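Local coordinates for lectin CEL-I, N-acetyl-D-galactosamine-specific C-type (Cucumaria echinata, PDB 4WQQ), which binds sugars in a calcium-dependent manner as a C-type lectin, its natural N-acetylgalactosamine preference having been redirected towards mannose by engineering, at residues 41-54 / 129-141. The protein carries 3 engineered substitutions. Numbering follows the deposited sequence.
Sequences NVRSDLVSVHSAAE and AAQAKYMCKLTFE
K137, near the middle of strand 132-140, reaches across the chain that leaves strand 42-46 and ends among the oxygen acceptors of S48 and E54. Its CB rests on the backbone of V47, 3.9 Å from V47 CA. Every torsion from chi1 (173°) to chi4 is close to 180°, and the straightened chain lays CD against the backbone of S48, 3.7 Å from S48 O, and CE alongside E54 OE2 and S48 OG. At the tip, NZ donates three bonds: to S48 O from above its carbonyl plane, to S48 OG, and to the syn lone pair of E54 OE2. The last is a salt bridge, K137 NZ to E54 OE2 2.8 Å. Lysine suits the place because its methylenes pass V47 and S48 while its ammonium reaches the acceptors beyond. E54 is itself steadied, since its OE1 accepts from H50 N and its OE2 also meets Y16, while S48 OG has a further partner in D89.

Behind this anchor the two strands run antiparallel, with R43–T139 and D45–K137 as hydrogen-bonded pairs. On one face V42 CG2 lies 3.7 Å from F140 CD1, and L138 CD2 packs on S44 CB; L40 of the second subunit covers V42 and L138, so apolar residues suit these positions, while S44 OG is satisfied by C32 O. On the other face R43 bends at chi3 (-64°) and gives NE to E141 OE1 at 2.8 Å, in its guanidinium plane but above the carboxylate, while NH1 bridges to D45 OD2; D45 OD1 is hydrogen-bonded to T88 OG1. A water links R43 NH2 to E141 OE2.

The pairing belongs to the C-type lectin domain, where C136 is disulfide-bonded to C32 of helix 25-34. With the lysine buried, its charge is probably offset by E54, making this ion pair an internal tie between the C-terminal strand and the start of helix 52-65.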
loop_
_atom_site.group_PDB
_atom_site.type_symbol
_atom_site.label_atom_id
_atom_site.label_comp_id
_atom_site.label_asym_id
_atom_site.label_seq_id
_atom_site.Cartn_x
_atom_site.Cartn_y
_atom_site.Cartn_z
ATOM N N ASN A 41 -6.766 5.089 -1.115
ATOM C CA ASN A 41 -7.857 4.216 -1.587
ATOM C C ASN A 41 -7.543 2.766 -1.378
ATOM O O ASN A 41 -7.756 1.918 -2.226
ATOM C CB ASN A 41 -8.178 4.502 -3.057
ATOM C CG ASN A 41 -8.695 5.878 -3.242
ATOM O OD1 ASN A 41 -9.481 6.381 -2.430
ATOM N ND2 ASN A 41 -8.143 6.564 -4.199
ATOM N N VAL A 42 -6.982 2.482 -0.204
ATOM C CA VAL A 42 -6.720 1.089 0.183
ATOM C C VAL A 42 -7.825 0.571 1.090
ATOM O O VAL A 42 -8.007 1.039 2.236
ATOM C CB VAL A 42 -5.370 0.912 0.903
ATOM C CG1 VAL A 42 -5.091 -0.534 1.240
ATOM C CG2 VAL A 42 -4.239 1.470 0.044
ATOM N N ARG A 43 -8.577 -0.385 0.593
ATOM C CA ARG A 43 -9.556 -1.078 1.449
ATOM C C ARG A 43 -8.877 -2.227 2.131
ATOM O O ARG A 43 -8.213 -3.015 1.502
ATOM C CB ARG A 43 -10.733 -1.589 0.585
ATOM C CG ARG A 43 -11.572 -2.638 1.293
ATOM C CD ARG A 43 -12.621 -3.317 0.433
ATOM N NE ARG A 43 -13.607 -2.361 -0.014
ATOM C CZ ARG A 43 -14.635 -1.956 0.715
ATOM N NH1 ARG A 43 -14.972 -2.573 1.836
ATOM N NH2 ARG A 43 -15.382 -0.982 0.286
ATOM N N SER A 44 -9.027 -2.293 3.457
ATOM C CA SER A 44 -8.757 -3.483 4.220
ATOM C C SER A 44 -10.071 -4.097 4.601
ATOM O O SER A 44 -10.977 -3.416 5.002
ATOM C CB SER A 44 -7.916 -3.130 5.447
ATOM O OG SER A 44 -7.604 -4.259 6.267
ATOM N N ASP A 45 -10.190 -5.412 4.464
ATOM C CA ASP A 45 -11.481 -6.079 4.700
ATOM C C ASP A 45 -11.214 -7.542 4.987
ATOM O O ASP A 45 -10.038 -8.037 4.893
ATOM C CB ASP A 45 -12.364 -5.855 3.492
ATOM C CG ASP A 45 -13.829 -5.821 3.807
ATOM O OD1 ASP A 45 -14.293 -6.605 4.696
ATOM O OD2 ASP A 45 -14.572 -5.114 3.083
ATOM N N LEU A 46 -12.204 -8.254 5.439
ATOM C CA LEU A 46 -12.081 -9.706 5.492
ATOM C C LEU A 46 -11.727 -10.256 4.093
ATOM O O LEU A 46 -12.154 -9.722 3.110
ATOM C CB LEU A 46 -13.390 -10.334 5.982
ATOM C CG LEU A 46 -13.565 -10.289 7.515
ATOM C CD1 LEU A 46 -14.990 -10.574 7.902
ATOM C CD2 LEU A 46 -12.601 -11.190 8.278
ATOM N N VAL A 47 -10.946 -11.315 4.051
ATOM C CA VAL A 47 -10.471 -11.903 2.781
ATOM C C VAL A 47 -11.667 -12.353 1.945
ATOM O O VAL A 47 -12.647 -12.959 2.436
ATOM C CB VAL A 47 -9.449 -13.031 3.109
ATOM C CG1 VAL A 47 -10.131 -14.164 3.854
ATOM C CG2 VAL A 47 -8.766 -13.527 1.862
ATOM N N SER A 48 -11.597 -12.044 0.651
ATOM C CA SER A 48 -12.461 -12.643 -0.361
ATOM C C SER A 48 -11.616 -13.583 -1.195
ATOM O O SER A 48 -10.426 -13.353 -1.289
ATOM C CB SER A 48 -13.093 -11.574 -1.201
ATOM O OG SER A 48 -12.120 -10.795 -1.886
ATOM N N VAL A 49 -12.234 -14.594 -1.817
ATOM C CA VAL A 49 -11.474 -15.742 -2.459
ATOM C C VAL A 49 -12.016 -15.897 -3.874
ATOM O O VAL A 49 -13.212 -16.096 -4.069
ATOM C CB VAL A 49 -11.594 -17.034 -1.646
ATOM C CG1 VAL A 49 -10.714 -18.152 -2.240
ATOM C CG2 VAL A 49 -11.111 -16.771 -0.221
ATOM N N HIS A 50 -11.115 -15.735 -4.836
ATOM C CA HIS A 50 -11.572 -15.747 -6.245
ATOM C C HIS A 50 -11.001 -16.814 -7.149
ATOM O O HIS A 50 -11.308 -16.760 -8.337
ATOM C CB HIS A 50 -11.416 -14.369 -6.846
ATOM C CG HIS A 50 -12.255 -13.366 -6.156
ATOM N ND1 HIS A 50 -13.596 -13.208 -6.399
ATOM C CD2 HIS A 50 -11.942 -12.492 -5.161
ATOM C CE1 HIS A 50 -14.066 -12.253 -5.612
ATOM N NE2 HIS A 50 -13.085 -11.817 -4.836
ATOM N N SER A 51 -10.220 -17.721 -6.603
ATOM C CA SER A 51 -9.687 -18.860 -7.329
ATOM C C SER A 51 -9.157 -19.923 -6.407
ATOM O O SER A 51 -8.920 -19.680 -5.219
ATOM C CB SER A 51 -8.538 -18.362 -8.203
ATOM O OG SER A 51 -7.401 -17.971 -7.445
ATOM N N ALA A 52 -8.814 -21.095 -6.965
ATOM C CA ALA A 52 -8.239 -22.141 -6.189
ATOM C C ALA A 52 -6.894 -21.728 -5.669
ATOM O O ALA A 52 -6.490 -22.144 -4.602
ATOM C CB ALA A 52 -8.133 -23.409 -7.081
ATOM N N ALA A 53 -6.159 -20.948 -6.459
ATOM C CA ALA A 53 -4.835 -20.532 -6.083
ATOM C C ALA A 53 -4.968 -19.602 -4.872
ATOM O O ALA A 53 -4.213 -19.743 -3.918
ATOM C CB ALA A 53 -4.165 -19.816 -7.233
ATOM N N GLU A 54 -5.913 -18.674 -4.942
ATOM C CA GLU A 54 -6.123 -17.765 -3.782
ATOM C C GLU A 54 -6.546 -18.549 -2.540
ATOM O O GLU A 54 -6.052 -18.307 -1.458
ATOM C CB GLU A 54 -7.093 -16.636 -4.122
ATOM C CG GLU A 54 -7.135 -15.560 -3.005
ATOM C CD GLU A 54 -7.883 -14.287 -3.365
ATOM O OE1 GLU A 54 -8.773 -14.297 -4.274
ATOM O OE2 GLU A 54 -7.584 -13.264 -2.661
ATOM N N ALA A 129 -22.810 -15.875 16.768
ATOM C CA ALA A 129 -22.202 -16.122 18.065
ATOM C C ALA A 129 -20.973 -17.000 17.995
ATOM O O ALA A 129 -20.246 -17.063 18.925
ATOM C CB ALA A 129 -23.223 -16.749 19.001
ATOM N N ALA A 130 -20.764 -17.710 16.881
ATOM C CA ALA A 130 -19.587 -18.519 16.687
ATOM C C ALA A 130 -18.333 -17.667 16.693
ATOM O O ALA A 130 -18.374 -16.440 16.488
ATOM C CB ALA A 130 -19.736 -19.258 15.368
ATOM N N GLN A 131 -17.228 -18.304 17.019
ATOM C CA GLN A 131 -15.964 -17.608 17.005
ATOM C C GLN A 131 -14.959 -18.390 16.156
ATOM O O GLN A 131 -15.059 -19.596 16.037
ATOM C CB GLN A 131 -15.433 -17.375 18.430
ATOM C CG GLN A 131 -16.413 -16.536 19.258
ATOM C CD GLN A 131 -15.847 -15.665 20.356
ATOM O OE1 GLN A 131 -16.615 -15.124 21.179
ATOM N NE2 GLN A 131 -14.571 -15.512 20.414
ATOM N N ALA A 132 -13.990 -17.665 15.582
ATOM C CA ALA A 132 -13.012 -18.170 14.682
ATOM C C ALA A 132 -11.868 -17.197 14.603
ATOM O O ALA A 132 -12.004 -16.068 15.068
ATOM C CB ALA A 132 -13.564 -18.439 13.278
ATOM N N LYS A 133 -10.765 -17.659 13.979
ATOM C CA LYS A 133 -9.612 -16.813 13.669
ATOM C C LYS A 133 -10.006 -15.946 12.458
ATOM O O LYS A 133 -11.098 -16.153 11.931
ATOM C CB LYS A 133 -8.370 -17.642 13.409
ATOM C CG LYS A 133 -8.111 -18.675 14.476
ATOM C CD LYS A 133 -7.846 -18.092 15.850
ATOM C CE LYS A 133 -7.633 -19.247 16.894
ATOM N NZ LYS A 133 -6.422 -20.054 16.565
ATOM N N TYR A 134 -9.182 -14.995 12.031
ATOM C CA TYR A 134 -9.561 -14.225 10.846
ATOM C C TYR A 134 -8.364 -13.774 10.033
ATOM O O TYR A 134 -7.264 -13.742 10.489
ATOM C CB TYR A 134 -10.510 -13.074 11.197
ATOM C CG TYR A 134 -9.910 -12.008 12.069
ATOM C CD1 TYR A 134 -9.851 -12.151 13.435
ATOM C CD2 TYR A 134 -9.455 -10.783 11.504
ATOM C CE1 TYR A 134 -9.344 -11.139 14.205
ATOM C CE2 TYR A 134 -8.935 -9.791 12.256
ATOM C CZ TYR A 134 -8.860 -9.953 13.610
ATOM O OH TYR A 134 -8.346 -8.956 14.450
ATOM N N MET A 135 -8.662 -13.464 8.800
ATOM C CA MET A 135 -7.662 -13.013 7.859
ATOM C C MET A 135 -8.177 -11.746 7.146
ATOM O O MET A 135 -9.310 -11.719 6.629
ATOM C CB MET A 135 -7.559 -14.112 6.829
ATOM C CG MET A 135 -6.735 -13.852 5.611
ATOM S SD MET A 135 -5.045 -14.347 5.810
ATOM C CE MET A 135 -5.020 -16.120 6.332
ATOM N N CYS A 136 -7.308 -10.763 7.033
ATOM C CA CYS A 136 -7.624 -9.565 6.291
ATOM C C CYS A 136 -6.876 -9.505 4.964
ATOM O O CYS A 136 -5.870 -10.207 4.775
ATOM C CB CYS A 136 -7.274 -8.323 7.089
ATOM S SG CYS A 136 -7.919 -8.335 8.801
ATOM N N LYS A 137 -7.381 -8.677 4.082
ATOM C CA LYS A 137 -6.836 -8.560 2.707
ATOM C C LYS A 137 -6.901 -7.103 2.391
ATOM O O LYS A 137 -7.914 -6.470 2.652
ATOM C CB LYS A 137 -7.717 -9.369 1.771
ATOM C CG LYS A 137 -7.482 -9.297 0.293
ATOM C CD LYS A 137 -8.419 -10.308 -0.440
ATOM C CE LYS A 137 -8.463 -10.003 -1.929
ATOM N NZ LYS A 137 -9.234 -10.982 -2.728
ATOM N N LEU A 138 -5.842 -6.594 1.745
ATOM C CA LEU A 138 -5.862 -5.295 1.120
ATOM C C LEU A 138 -6.247 -5.328 -0.338
ATOM O O LEU A 138 -5.737 -6.155 -1.097
ATOM C CB LEU A 138 -4.503 -4.669 1.248
ATOM C CG LEU A 138 -3.995 -4.519 2.673
ATOM C CD1 LEU A 138 -2.723 -3.756 2.598
ATOM C CD2 LEU A 138 -4.937 -3.843 3.691
ATOM N N THR A 139 -7.117 -4.386 -0.711
ATOM C CA THR A 139 -7.504 -4.188 -2.105
ATOM C C THR A 139 -7.171 -2.718 -2.466
ATOM O O THR A 139 -7.604 -1.774 -1.810
ATOM C CB THR A 139 -9.012 -4.494 -2.342
ATOM O OG1 THR A 139 -9.260 -5.862 -1.992
ATOM C CG2 THR A 139 -9.427 -4.292 -3.802
ATOM N N PHE A 140 -6.417 -2.545 -3.554
ATOM C CA PHE A 140 -6.035 -1.232 -4.052
ATOM C C PHE A 140 -7.022 -0.784 -5.044
ATOM O O PHE A 140 -6.973 -1.147 -6.204
ATOM C CB PHE A 140 -4.635 -1.277 -4.558
ATOM C CG PHE A 140 -3.702 -1.841 -3.523
ATOM C CD1 PHE A 140 -3.262 -1.074 -2.477
ATOM C CD2 PHE A 140 -3.286 -3.153 -3.593
ATOM C CE1 PHE A 140 -2.431 -1.630 -1.518
ATOM C CE2 PHE A 140 -2.492 -3.716 -2.614
ATOM C CZ PHE A 140 -2.047 -2.968 -1.576
ATOM N N GLU A 141 -7.973 -0.034 -4.497
ATOM C CA GLU A 141 -9.168 0.418 -5.163
ATOM C C GLU A 141 -8.900 1.638 -5.996
ATOM O O GLU A 141 -7.840 2.268 -5.972
ATOM C CB GLU A 141 -10.254 0.714 -4.142
ATOM C CG GLU A 141 -10.672 -0.528 -3.418
ATOM C CD GLU A 141 -11.927 -0.333 -2.594
ATOM O OE1 GLU A 141 -12.708 -1.304 -2.471
ATOM O OE2 GLU A 141 -12.129 0.773 -2.098
ATOM O OXT GLU A 141 -9.794 2.014 -6.778
HETATM O O HOH W 1 -14.742 1.080 -1.704
#